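Local coordinates for adhesion and penetration protein autotransporter (Haemophilus influenzae, PDB 3SYJ) that promotes adherence to and invasion of host cells as a self-associating adhesin, and is probably also a serine protease, at residues D50-S55 and T126-I131; N57-L62 and V75-V80; H92-K97 and R120-V125; G361-E366 and A382-S387; H401-K406 and S423-D428. One frame throughout, in Å; residues are numbered along the deposited sequence.

Contacts 1, 2 and 3 lie in the N-terminal serine-protease part of the passenger domain. Contacts 4 and 5 lie in the beta-helix that follows it in the chain. Contacts 2 and 3 come in series inside the loop closed by contact 1. They share the antiparallel sheet of strands 79-80, 96-100 and 120-121. Contacts 4 and 5 share one parallel sheet, where strands 384-386 and 403-407 are neighbours; their centres are about 12 Å apart. Contacts 1 and 3 both reach the beta-helix. The centre of contact 3 is about 10 Å from that of contact 5 and about 15 Å from that of contact 4. Residues 123-127 pack on the beta-helix.

Contact 1: residues D50-S55 and T126-I131; sequences DFSVVS and TEAAPI
S52 OG, which rests on CB of A128 at 3.3 Å, is held by D50 and one water, with a second water bound weakly. It gives its hydrogen to D50 OD1, with 2.7 Å between S52 OG and D50 OD1, and reaches that oxygen from above the carboxylate plane. It accepts from water 1 at 2.9 Å, and more weakly from water 2. D50 OD1 also takes the backbone N of S52, from the same face of the carboxylate, which closes an Asx turn. With chi1 at 74°, S52 OG lies between its own backbone N and carbonyl carbon, where it can reach back to D50 OD1. Water 1 continues across to E127 O, which lies 2.7 Å from it. Water 2 does the same to A129 O, 3.2 Å away.

V53 makes the other side. Its CG1 sits beside the backbone N and comes to 3.1 Å from A129 O, a tight carbon-oxygen approach. CG2 meets CG2 of I131 at 4.3 Å. Both V53 and I131 also lean on F223 of strand 221-226, and the backbones of both bond to L62. D50 OD2 forms a salt bridge with R476. These two loops therefore meet inside the protease domain, away from S218, the probable active-site serine.

No direct hydrogen bond joins the segments. The hydroxyl of S52 spends its proton on D50, so toward the other loop it acts as an acceptor. Here the waters supply the protons for the carbonyl oxygens of E127 and A129. The polar link is water-mediated, and the direct touches are van der Waals contacts, two of them carbon against oxygen.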
# COMPACT_ATOMS: atom_id res chain seq x y z
N ASP A 50 21.49 -45.65 20.60
CA ASP A 50 21.05 -46.05 19.28
C ASP A 50 21.07 -47.57 19.26
O ASP A 50 22.15 -48.16 19.20
CB ASP A 50 21.99 -45.49 18.21
CG ASP A 50 21.51 -45.74 16.78
OD1 ASP A 50 20.75 -46.71 16.53
OD2 ASP A 50 21.92 -44.97 15.88
N PHE A 51 19.90 -48.19 19.33
CA PHE A 51 19.82 -49.65 19.41
C PHE A 51 19.97 -50.33 18.04
O PHE A 51 19.91 -51.55 17.93
CB PHE A 51 18.51 -50.09 20.08
CG PHE A 51 18.57 -50.15 21.60
CD1 PHE A 51 19.63 -50.78 22.25
CD2 PHE A 51 17.53 -49.63 22.36
CE1 PHE A 51 19.67 -50.86 23.64
CE2 PHE A 51 17.56 -49.71 23.75
CZ PHE A 51 18.64 -50.32 24.39
N SER A 52 20.17 -49.54 16.98
CA SER A 52 20.30 -50.13 15.64
C SER A 52 21.50 -51.09 15.52
O SER A 52 21.56 -51.91 14.61
CB SER A 52 20.35 -49.04 14.56
OG SER A 52 21.59 -48.37 14.55
N VAL A 53 22.44 -51.00 16.46
CA VAL A 53 23.60 -51.90 16.47
C VAL A 53 23.27 -53.29 17.01
O VAL A 53 24.09 -54.21 16.95
CB VAL A 53 24.75 -51.33 17.32
CG1 VAL A 53 25.08 -49.92 16.87
CG2 VAL A 53 24.38 -51.35 18.80
N VAL A 54 22.06 -53.44 17.54
CA VAL A 54 21.58 -54.73 18.03
C VAL A 54 20.83 -55.49 16.95
O VAL A 54 19.97 -54.93 16.25
CB VAL A 54 20.66 -54.56 19.25
CG1 VAL A 54 20.11 -55.91 19.70
CG2 VAL A 54 21.40 -53.86 20.38
N SER A 55 21.14 -56.77 16.79
CA SER A 55 20.49 -57.56 15.76
C SER A 55 19.00 -57.64 16.06
O SER A 55 18.60 -57.63 17.22
CB SER A 55 21.11 -58.95 15.66
OG SER A 55 20.88 -59.69 16.85
N THR A 126 26.13 -52.15 6.63
CA THR A 126 25.96 -50.77 6.17
C THR A 126 24.88 -50.00 6.95
O THR A 126 24.89 -48.77 6.97
CB THR A 126 25.57 -50.73 4.69
OG1 THR A 126 24.40 -51.54 4.49
CG2 THR A 126 26.73 -51.25 3.80
N GLU A 127 23.95 -50.71 7.57
CA GLU A 127 22.75 -50.09 8.14
C GLU A 127 23.01 -49.32 9.44
O GLU A 127 22.22 -48.47 9.82
CB GLU A 127 21.66 -51.14 8.38
CG GLU A 127 20.97 -51.67 7.11
CD GLU A 127 21.80 -52.71 6.37
OE1 GLU A 127 22.84 -53.13 6.91
OE2 GLU A 127 21.40 -53.10 5.24
N ALA A 128 24.12 -49.62 10.10
CA ALA A 128 24.42 -49.02 11.40
C ALA A 128 25.93 -48.98 11.66
O ALA A 128 26.68 -49.85 11.21
CB ALA A 128 23.72 -49.79 12.51
N ALA A 129 26.36 -47.97 12.42
CA ALA A 129 27.75 -47.86 12.82
C ALA A 129 27.98 -48.79 14.00
O ALA A 129 27.17 -48.82 14.92
CB ALA A 129 28.06 -46.42 13.21
N PRO A 130 29.07 -49.55 13.98
CA PRO A 130 29.37 -50.45 15.10
C PRO A 130 29.50 -49.67 16.40
O PRO A 130 29.68 -48.45 16.37
CB PRO A 130 30.73 -51.06 14.72
CG PRO A 130 30.82 -50.91 13.24
CD PRO A 130 30.08 -49.64 12.91
N ILE A 131 29.42 -50.36 17.53
CA ILE A 131 29.58 -49.73 18.82
C ILE A 131 30.91 -50.14 19.43
O ILE A 131 31.37 -51.26 19.24
CB ILE A 131 28.40 -50.08 19.78
CG1 ILE A 131 28.41 -49.16 21.00
CG2 ILE A 131 28.45 -51.53 20.22
CD1 ILE A 131 27.04 -48.98 21.61
O HOH W 1 21.90 -46.93 12.05
O HOH W 2 24.70 -46.83 14.70

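Contact 2: residues N57-L62 and V75-V80; sequences NGVAAL and VGYTDV
An Asx turn at N57 and the turn leading into strand 79-80 meet here, with V59 and A60 set against Y77 and V80 in the protease domain. N57 OD1 accepts from V59 N at 3.0 Å with a nearly straight N-H...O angle of 172°. The donor is tilted 29° from the carbonyl plane. The same oxygen also takes part in a hydrogen bond with S55 OG. The amide nitrogen of N57 turns to the other segment: N57 ND2 bonds weakly to water 3, and that water donates to D79 O at 2.9 Å. ND2 also lies near V80 CG1.

The rest is apolar. A60 CB reaches V80 CG1 at 4.5 Å. V80 CG1 in turn lies in plane at the edge of the Y77 ring. A60, Y77 and V80 all touch I68 of strand 67-69. The hydroxyl of Y77 bonds to H117 NE2. V59 lies about 7 Å, side chain to side chain, from S218, the active-site serine by similarity. V59 CG2 lies over one face of the Y77 ring as a CH-pi contact, 4.2 Å from the centroid and displaced toward the CD1-CE1 rim.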
# COMPACT_ATOMS: atom_id res chain seq x y z
N ASN A 57 17.12 -60.08 16.10
CA ASN A 57 16.76 -61.22 16.94
C ASN A 57 17.25 -61.09 18.37
O ASN A 57 17.08 -62.00 19.18
CB ASN A 57 17.24 -62.54 16.32
CG ASN A 57 18.74 -62.62 16.26
OD1 ASN A 57 19.45 -61.95 17.01
ND2 ASN A 57 19.25 -63.46 15.37
N GLY A 58 17.88 -59.96 18.67
CA GLY A 58 18.25 -59.63 20.04
C GLY A 58 19.43 -60.38 20.63
O GLY A 58 19.83 -60.09 21.76
N VAL A 59 20.01 -61.33 19.91
CA VAL A 59 21.07 -62.12 20.54
C VAL A 59 22.49 -61.62 20.27
O VAL A 59 23.46 -62.20 20.76
CB VAL A 59 20.98 -63.62 20.18
CG1 VAL A 59 19.60 -64.17 20.51
CG2 VAL A 59 21.30 -63.83 18.71
N ALA A 60 22.63 -60.54 19.50
CA ALA A 60 23.97 -60.04 19.17
C ALA A 60 24.06 -58.54 18.93
O ALA A 60 23.06 -57.87 18.65
CB ALA A 60 24.56 -60.80 17.99
N ALA A 61 25.28 -58.02 19.03
CA ALA A 61 25.50 -56.60 18.82
C ALA A 61 26.71 -56.37 17.91
O ALA A 61 27.67 -57.14 17.92
CB ALA A 61 25.68 -55.89 20.15
N LEU A 62 26.63 -55.30 17.12
CA LEU A 62 27.65 -55.01 16.11
C LEU A 62 28.83 -54.25 16.72
O LEU A 62 28.70 -53.09 17.11
CB LEU A 62 27.02 -54.21 14.96
CG LEU A 62 27.82 -54.01 13.67
CD1 LEU A 62 28.03 -55.33 12.91
CD2 LEU A 62 27.11 -53.01 12.79
N VAL A 75 24.27 -71.72 19.81
CA VAL A 75 24.94 -72.57 18.84
C VAL A 75 24.16 -72.77 17.55
O VAL A 75 24.64 -73.42 16.63
CB VAL A 75 25.25 -73.97 19.43
CG1 VAL A 75 26.19 -73.85 20.61
CG2 VAL A 75 23.96 -74.67 19.84
N GLY A 76 22.96 -72.19 17.47
CA GLY A 76 22.08 -72.44 16.34
C GLY A 76 22.00 -71.39 15.24
O GLY A 76 21.85 -71.74 14.06
N TYR A 77 22.07 -70.11 15.60
CA TYR A 77 21.84 -69.05 14.61
C TYR A 77 23.02 -68.96 13.65
O TYR A 77 24.15 -69.18 14.04
CB TYR A 77 21.55 -67.70 15.28
CG TYR A 77 22.74 -66.98 15.86
CD1 TYR A 77 23.02 -65.66 15.50
CD2 TYR A 77 23.58 -67.59 16.80
CE1 TYR A 77 24.10 -64.98 16.03
CE2 TYR A 77 24.67 -66.91 17.34
CZ TYR A 77 24.93 -65.61 16.95
OH TYR A 77 26.01 -64.92 17.47
N THR A 78 22.74 -68.66 12.39
CA THR A 78 23.78 -68.64 11.36
C THR A 78 23.89 -67.29 10.68
O THR A 78 24.71 -67.11 9.78
CB THR A 78 23.49 -69.70 10.29
OG1 THR A 78 22.17 -69.48 9.76
CG2 THR A 78 23.56 -71.08 10.88
N ASP A 79 23.06 -66.34 11.09
CA ASP A 79 23.03 -65.02 10.47
C ASP A 79 22.32 -64.00 11.34
O ASP A 79 21.63 -64.35 12.30
CB ASP A 79 22.35 -65.10 9.09
CG ASP A 79 21.02 -65.82 9.13
OD1 ASP A 79 20.17 -65.45 9.96
OD2 ASP A 79 20.83 -66.76 8.34
N VAL A 80 22.51 -62.72 11.01
CA VAL A 80 21.84 -61.65 11.74
C VAL A 80 21.32 -60.62 10.75
O VAL A 80 21.76 -60.58 9.60
CB VAL A 80 22.78 -60.95 12.75
CG1 VAL A 80 23.09 -61.88 13.92
CG2 VAL A 80 24.06 -60.50 12.07
O HOH W 3 19.27 -65.40 13.56

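Contact 3: residues H92-K97 and R120-V125; sequences HRFTYK and RLHKFV
Y96, V125 and H122 form the tight part of this contact. V125 CG2 stands over the centre of the Y96 ring, 3.7 Å from the centroid and 6° off the normal. F94 CD2 covers the opposite face, so the phenol is held between an aromatic rim and a methyl group. Y96 CB touches L121 CD1 at 4.0 Å, and Y96 OH bonds to E127 OE1. The imidazole of H122 is packed as closely. K123 CG lies over one face, K97 CG comes from the opposite face at 4.2 Å from the centroid, and Y96 CA is at its edge. F94 and H122 meet tip to tip, rim to rim, with centroids 6.0 Å apart and planes at 7°.

Strands 96-100 and 120-121 are antiparallel neighbours, with 96-100 in the middle of a three-stranded sheet completed by 79-80. As the second strand ends, the pairing slackens. H122 N reaches K97 O at 2.8 Å, but the angle at the hydrogen is 124° and the bond is weak.

The loose side is the outer end of K97. Past CG its chain is extended and continues into an exposed position. T95 is exposed as well. K123 instead bends away, and its NZ binds D402 OD1 and R403 O in the beta-helix.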
# COMPACT_ATOMS: atom_id res chain seq x y z
N HIS A 92 14.27 -53.66 2.25
CA HIS A 92 15.27 -54.58 1.73
C HIS A 92 16.23 -55.03 2.82
O HIS A 92 17.46 -54.89 2.69
CB HIS A 92 16.05 -53.91 0.60
CG HIS A 92 15.23 -53.63 -0.61
ND1 HIS A 92 15.18 -54.48 -1.70
CD2 HIS A 92 14.39 -52.61 -0.90
CE1 HIS A 92 14.36 -53.98 -2.61
NE2 HIS A 92 13.87 -52.85 -2.15
N ARG A 93 15.68 -55.56 3.91
CA ARG A 93 16.53 -56.04 4.99
C ARG A 93 17.51 -57.09 4.46
O ARG A 93 17.17 -57.92 3.61
CB ARG A 93 15.70 -56.58 6.15
CG ARG A 93 16.40 -56.45 7.49
CD ARG A 93 15.61 -57.10 8.62
NE ARG A 93 14.56 -56.24 9.14
CZ ARG A 93 13.27 -56.54 9.12
NH1 ARG A 93 12.86 -57.70 8.60
NH2 ARG A 93 12.39 -55.70 9.62
N PHE A 94 18.74 -57.03 4.94
CA PHE A 94 19.80 -57.87 4.41
C PHE A 94 20.22 -58.93 5.43
O PHE A 94 20.37 -58.64 6.61
CB PHE A 94 20.99 -57.01 4.00
CG PHE A 94 22.06 -57.76 3.26
CD1 PHE A 94 21.90 -58.08 1.92
CD2 PHE A 94 23.23 -58.13 3.90
CE1 PHE A 94 22.89 -58.77 1.23
CE2 PHE A 94 24.21 -58.81 3.22
CZ PHE A 94 24.04 -59.14 1.88
N THR A 95 20.41 -60.16 4.96
CA THR A 95 20.83 -61.24 5.82
C THR A 95 22.34 -61.35 5.84
O THR A 95 22.96 -61.77 4.86
CB THR A 95 20.20 -62.58 5.37
OG1 THR A 95 18.77 -62.45 5.34
CG2 THR A 95 20.57 -63.70 6.33
N TYR A 96 22.96 -60.94 6.95
CA TYR A 96 24.40 -61.06 7.10
C TYR A 96 24.73 -62.43 7.66
O TYR A 96 24.23 -62.81 8.72
CB TYR A 96 24.93 -59.96 8.03
CG TYR A 96 24.78 -58.57 7.45
CD1 TYR A 96 25.71 -58.07 6.55
CD2 TYR A 96 23.70 -57.77 7.80
CE1 TYR A 96 25.56 -56.81 6.00
CE2 TYR A 96 23.55 -56.52 7.27
CZ TYR A 96 24.48 -56.04 6.36
OH TYR A 96 24.31 -54.79 5.83
N LYS A 97 25.58 -63.18 6.96
CA LYS A 97 25.91 -64.56 7.35
C LYS A 97 27.17 -64.69 8.19
O LYS A 97 28.19 -64.10 7.87
CB LYS A 97 26.07 -65.45 6.11
CG LYS A 97 24.85 -65.53 5.22
CD LYS A 97 25.18 -66.22 3.90
CE LYS A 97 24.00 -66.16 2.93
NZ LYS A 97 24.31 -66.83 1.64
N ARG A 120 32.29 -63.54 12.79
CA ARG A 120 32.62 -62.72 11.63
C ARG A 120 31.51 -62.90 10.60
O ARG A 120 31.05 -64.02 10.37
CB ARG A 120 33.97 -63.17 11.05
CG ARG A 120 34.50 -62.37 9.88
CD ARG A 120 35.72 -63.05 9.26
NE ARG A 120 36.47 -62.14 8.41
CZ ARG A 120 37.26 -62.53 7.40
NH1 ARG A 120 37.40 -63.81 7.12
NH2 ARG A 120 37.90 -61.62 6.68
N LEU A 121 31.06 -61.80 10.00
CA LEU A 121 29.99 -61.81 9.01
C LEU A 121 30.56 -61.79 7.60
O LEU A 121 31.71 -61.42 7.41
CB LEU A 121 29.09 -60.59 9.22
CG LEU A 121 28.53 -60.47 10.64
CD1 LEU A 121 27.70 -59.20 10.79
CD2 LEU A 121 27.70 -61.70 10.98
N HIS A 122 29.77 -62.19 6.62
CA HIS A 122 30.29 -62.31 5.26
C HIS A 122 30.34 -60.97 4.52
O HIS A 122 31.03 -60.86 3.51
CB HIS A 122 29.56 -63.40 4.46
CG HIS A 122 28.26 -62.95 3.85
ND1 HIS A 122 27.23 -62.41 4.58
CD2 HIS A 122 27.82 -63.01 2.57
CE1 HIS A 122 26.22 -62.13 3.78
NE2 HIS A 122 26.55 -62.49 2.55
N LYS A 123 29.64 -59.97 5.03
CA LYS A 123 29.64 -58.63 4.43
C LYS A 123 29.82 -57.53 5.46
O LYS A 123 29.44 -57.71 6.62
CB LYS A 123 28.32 -58.39 3.69
CG LYS A 123 28.12 -59.22 2.44
CD LYS A 123 28.98 -58.75 1.29
CE LYS A 123 28.68 -59.55 0.03
NZ LYS A 123 29.42 -59.04 -1.16
N PHE A 124 30.40 -56.40 5.05
CA PHE A 124 30.42 -55.21 5.90
C PHE A 124 28.98 -54.77 6.14
O PHE A 124 28.19 -54.71 5.20
CB PHE A 124 31.17 -54.05 5.24
CG PHE A 124 32.66 -54.23 5.16
CD1 PHE A 124 33.28 -55.29 5.78
CD2 PHE A 124 33.44 -53.31 4.47
CE1 PHE A 124 34.66 -55.44 5.70
CE2 PHE A 124 34.82 -53.45 4.39
CZ PHE A 124 35.43 -54.52 5.00
N VAL A 125 28.64 -54.45 7.38
CA VAL A 125 27.29 -53.99 7.70
C VAL A 125 27.14 -52.50 7.40
O VAL A 125 27.93 -51.70 7.88
CB VAL A 125 26.91 -54.27 9.17
CG1 VAL A 125 25.55 -53.63 9.51
CG2 VAL A 125 26.89 -55.78 9.45

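Contact 4: residues G361-E366 and A382-S387; sequences GGLYFE and AGIHVS
H385 lies beside Y364 on one face of two paired parallel strands. Its CB sits over a face of the Y364 ring, 3.9 Å from the centroid and offset to the rim. CG is anti to the backbone N (chi1 -178°) and meets Y364 CD2 and CE2, both at 3.6 Å from it. The imidazole is thus slid across the phenol, with planes at 24° and little overlap. ND1 bonds to water 4 at 2.8 Å, and H385 CD2 comes to 4.0 Å from Y364 CE2.

Water 4 donates to F365 O. That oxygen also accepts from S387 N and from S387 OG, the latter at 2.8 Å. Further back, H385 N to L363 O and F365 N to H385 O are short, straight ladder bonds. On the other face, I384 CG2 meets the edge of the F365 ring at CD2, 3.7 Å away.

This is a rung-to-rung step of the beta-helix. L363, F365, I384 and V386 turn to strand 391-394, touching W394 or V392. Y364 faces outward to N65 and F124 of the protease domain. Strand 340-343 flanks 363-366, and strand 403-407 flanks 384-386.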
# COMPACT_ATOMS: atom_id res chain seq x y z
N GLY A 361 36.75 -61.54 3.16
CA GLY A 361 37.74 -60.48 3.19
C GLY A 361 37.18 -59.25 2.49
O GLY A 361 36.45 -59.37 1.50
N GLY A 362 37.51 -58.07 3.02
CA GLY A 362 37.07 -56.82 2.44
C GLY A 362 38.23 -55.93 2.03
O GLY A 362 39.39 -56.34 2.10
N LEU A 363 37.91 -54.70 1.61
CA LEU A 363 38.93 -53.74 1.18
C LEU A 363 38.86 -52.41 1.94
O LEU A 363 37.81 -51.78 2.01
CB LEU A 363 38.79 -53.46 -0.31
CG LEU A 363 38.95 -54.60 -1.32
CD1 LEU A 363 38.35 -54.15 -2.64
CD2 LEU A 363 40.42 -54.96 -1.48
N TYR A 364 40.00 -51.99 2.48
CA TYR A 364 40.12 -50.66 3.07
C TYR A 364 41.04 -49.81 2.20
O TYR A 364 42.12 -50.26 1.81
CB TYR A 364 40.70 -50.75 4.49
CG TYR A 364 39.71 -51.24 5.52
CD1 TYR A 364 39.32 -52.57 5.55
CD2 TYR A 364 39.17 -50.38 6.46
CE1 TYR A 364 38.42 -53.04 6.50
CE2 TYR A 364 38.27 -50.83 7.41
CZ TYR A 364 37.90 -52.16 7.42
OH TYR A 364 37.00 -52.61 8.37
N PHE A 365 40.60 -48.59 1.89
CA PHE A 365 41.44 -47.67 1.14
C PHE A 365 41.71 -46.41 1.94
O PHE A 365 40.78 -45.74 2.39
CB PHE A 365 40.82 -47.34 -0.22
CG PHE A 365 40.79 -48.50 -1.19
CD1 PHE A 365 41.90 -48.81 -1.96
CD2 PHE A 365 39.65 -49.29 -1.32
CE1 PHE A 365 41.88 -49.89 -2.85
CE2 PHE A 365 39.62 -50.36 -2.20
CZ PHE A 365 40.74 -50.66 -2.98
N GLU A 366 42.99 -46.10 2.14
CA GLU A 366 43.40 -44.84 2.76
C GLU A 366 44.20 -44.02 1.75
O GLU A 366 45.33 -44.37 1.43
CB GLU A 366 44.21 -45.12 4.02
CG GLU A 366 45.00 -43.94 4.54
CD GLU A 366 44.26 -43.14 5.59
OE1 GLU A 366 44.11 -43.65 6.72
OE2 GLU A 366 43.85 -41.99 5.28
N ALA A 382 33.76 -58.68 1.15
CA ALA A 382 32.95 -58.21 2.27
C ALA A 382 32.37 -56.83 1.99
O ALA A 382 31.22 -56.54 2.34
CB ALA A 382 33.75 -58.20 3.53
N GLY A 383 33.16 -55.98 1.35
CA GLY A 383 32.76 -54.60 1.11
C GLY A 383 33.95 -53.68 0.93
O GLY A 383 35.10 -54.13 0.97
N ILE A 384 33.70 -52.39 0.72
CA ILE A 384 34.79 -51.44 0.54
C ILE A 384 34.69 -50.30 1.53
O ILE A 384 33.64 -49.66 1.66
CB ILE A 384 34.80 -50.85 -0.89
CG1 ILE A 384 34.84 -51.97 -1.93
CG2 ILE A 384 35.97 -49.88 -1.07
CD1 ILE A 384 34.68 -51.48 -3.34
N HIS A 385 35.80 -50.03 2.22
CA HIS A 385 35.85 -48.92 3.16
C HIS A 385 36.81 -47.85 2.63
O HIS A 385 38.01 -48.10 2.49
CB HIS A 385 36.29 -49.41 4.54
CG HIS A 385 36.32 -48.34 5.59
ND1 HIS A 385 37.28 -47.35 5.61
CD2 HIS A 385 35.50 -48.10 6.65
CE1 HIS A 385 37.06 -46.55 6.64
NE2 HIS A 385 35.99 -46.98 7.28
N VAL A 386 36.28 -46.68 2.34
CA VAL A 386 37.08 -45.58 1.84
C VAL A 386 37.19 -44.49 2.90
O VAL A 386 36.17 -43.99 3.38
CB VAL A 386 36.48 -44.98 0.55
CG1 VAL A 386 37.37 -43.87 0.01
CG2 VAL A 386 36.25 -46.06 -0.50
N SER A 387 38.43 -44.13 3.23
CA SER A 387 38.73 -43.15 4.28
C SER A 387 38.15 -41.78 3.99
O SER A 387 37.87 -41.45 2.83
CB SER A 387 40.24 -42.96 4.42
OG SER A 387 40.90 -44.18 4.70
O HOH W 4 39.89 -47.06 4.79

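Contact 5: residues H401-K406 and S423-D428; sequences HDRLSK and SISVGD
Strands 403-406 and 423-427 run parallel, their axes 4.3 Å apart at closest and crossing at -23°, and R403 to K406 pair in order with S423 to V426. The ladder alternates: L404 N donates to S423 O, S425 N donates to L404 O, and K406 N donates to S425 O.

The R403 guanidinium lays one face over S425 CB, which sits 3.3 Å above the centre of its plane. The chain bends at chi3 (74°), which turns NE over S425, where NE lies 3.5 Å from S425 CB. R403 CG also meets S423 OG at 3.5 Å. Beyond these strands, R403 NH2 bonds to Y96 OH, F94 makes a cation-pi contact with the guanidinium, and S425 OG bonds to T126 OG1. These partners belong to the protease domain.

On the opposite face, L404 and I424 lie side by side, pointing the same way, with CD2 of L404 3.8 Å from CD1 of I424. K406 shares this face. Its NZ donates to D428 O at 2.9 Å, from above the carbonyl plane, and to G410 O. K406 O accepts from G427 N at 3.0 Å and weakly from D428 N, where the beta-helix turns a corner.

The two faces differ in chemistry. One presents arginine and serine groups to the protease domain. The other is mainly apolar, and its buried ammonium bonds to carbonyl oxygens, whose dipoles would probably help to offset the charge.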
# COMPACT_ATOMS: atom_id res chain seq x y z
N HIS A 401 23.76 -61.28 -8.35
CA HIS A 401 23.24 -61.77 -7.06
C HIS A 401 24.16 -61.47 -5.88
O HIS A 401 24.01 -62.06 -4.81
CB HIS A 401 22.92 -63.28 -7.12
CG HIS A 401 21.91 -63.64 -8.16
ND1 HIS A 401 22.11 -64.63 -9.09
CD2 HIS A 401 20.69 -63.11 -8.44
CE1 HIS A 401 21.06 -64.71 -9.88
NE2 HIS A 401 20.19 -63.80 -9.51
N ASP A 402 25.11 -60.57 -6.08
CA ASP A 402 25.98 -60.15 -4.99
C ASP A 402 25.81 -58.66 -4.69
O ASP A 402 25.73 -57.84 -5.60
CB ASP A 402 27.45 -60.44 -5.32
CG ASP A 402 28.39 -59.91 -4.25
OD1 ASP A 402 28.72 -60.67 -3.32
OD2 ASP A 402 28.78 -58.72 -4.33
N ARG A 403 25.74 -58.33 -3.41
CA ARG A 403 25.60 -56.95 -2.96
C ARG A 403 26.95 -56.43 -2.48
O ARG A 403 27.63 -57.06 -1.67
CB ARG A 403 24.59 -56.87 -1.82
CG ARG A 403 23.89 -55.53 -1.68
CD ARG A 403 23.09 -55.48 -0.39
NE ARG A 403 23.98 -55.34 0.75
CZ ARG A 403 23.61 -54.92 1.96
NH1 ARG A 403 22.33 -54.62 2.20
NH2 ARG A 403 24.51 -54.81 2.92
N LEU A 404 27.34 -55.26 -2.99
CA LEU A 404 28.56 -54.61 -2.53
C LEU A 404 28.22 -53.67 -1.38
O LEU A 404 27.26 -52.91 -1.46
CB LEU A 404 29.24 -53.86 -3.68
CG LEU A 404 30.60 -53.19 -3.41
CD1 LEU A 404 31.48 -53.14 -4.66
CD2 LEU A 404 30.45 -51.79 -2.80
N SER A 405 28.99 -53.76 -0.30
CA SER A 405 28.84 -52.89 0.87
C SER A 405 29.85 -51.74 0.84
O SER A 405 31.06 -51.96 0.86
CB SER A 405 29.05 -53.69 2.15
OG SER A 405 28.02 -54.64 2.34
N LYS A 406 29.34 -50.51 0.80
CA LYS A 406 30.21 -49.34 0.78
C LYS A 406 30.11 -48.59 2.10
O LYS A 406 29.05 -48.10 2.47
CB LYS A 406 29.85 -48.40 -0.38
CG LYS A 406 30.25 -46.93 -0.17
CD LYS A 406 31.71 -46.67 -0.52
CE LYS A 406 32.13 -45.22 -0.26
NZ LYS A 406 32.25 -44.91 1.19
N SER A 423 24.68 -55.52 -7.18
CA SER A 423 24.00 -54.37 -6.60
C SER A 423 24.88 -53.69 -5.55
O SER A 423 26.04 -54.05 -5.38
CB SER A 423 22.66 -54.79 -5.99
OG SER A 423 22.86 -55.75 -4.97
N ILE A 424 24.33 -52.70 -4.86
CA ILE A 424 25.11 -51.98 -3.87
C ILE A 424 24.28 -51.49 -2.69
O ILE A 424 23.11 -51.10 -2.85
CB ILE A 424 25.85 -50.78 -4.50
CG1 ILE A 424 26.79 -50.12 -3.48
CG2 ILE A 424 24.86 -49.78 -5.06
CD1 ILE A 424 27.88 -49.27 -4.11
N SER A 425 24.88 -51.51 -1.50
CA SER A 425 24.30 -50.83 -0.35
C SER A 425 25.25 -49.73 0.11
O SER A 425 26.39 -50.00 0.49
CB SER A 425 24.03 -51.80 0.80
OG SER A 425 23.61 -51.12 1.96
N VAL A 426 24.79 -48.49 0.07
CA VAL A 426 25.63 -47.36 0.42
C VAL A 426 25.34 -46.92 1.85
O VAL A 426 24.35 -46.23 2.12
CB VAL A 426 25.38 -46.17 -0.54
CG1 VAL A 426 26.36 -45.02 -0.24
CG2 VAL A 426 25.49 -46.64 -1.99
N GLY A 427 26.21 -47.33 2.77
CA GLY A 427 26.00 -47.06 4.18
C GLY A 427 26.63 -45.77 4.65
O GLY A 427 26.10 -45.09 5.53
N ASP A 428 27.76 -45.40 4.05
CA ASP A 428 28.52 -44.24 4.52
C ASP A 428 29.28 -43.57 3.38
O ASP A 428 29.65 -44.22 2.40
CB ASP A 428 29.49 -44.66 5.64
CG ASP A 428 29.92 -43.50 6.51
OD1 ASP A 428 29.49 -42.35 6.24
OD2 ASP A 428 30.71 -43.72 7.46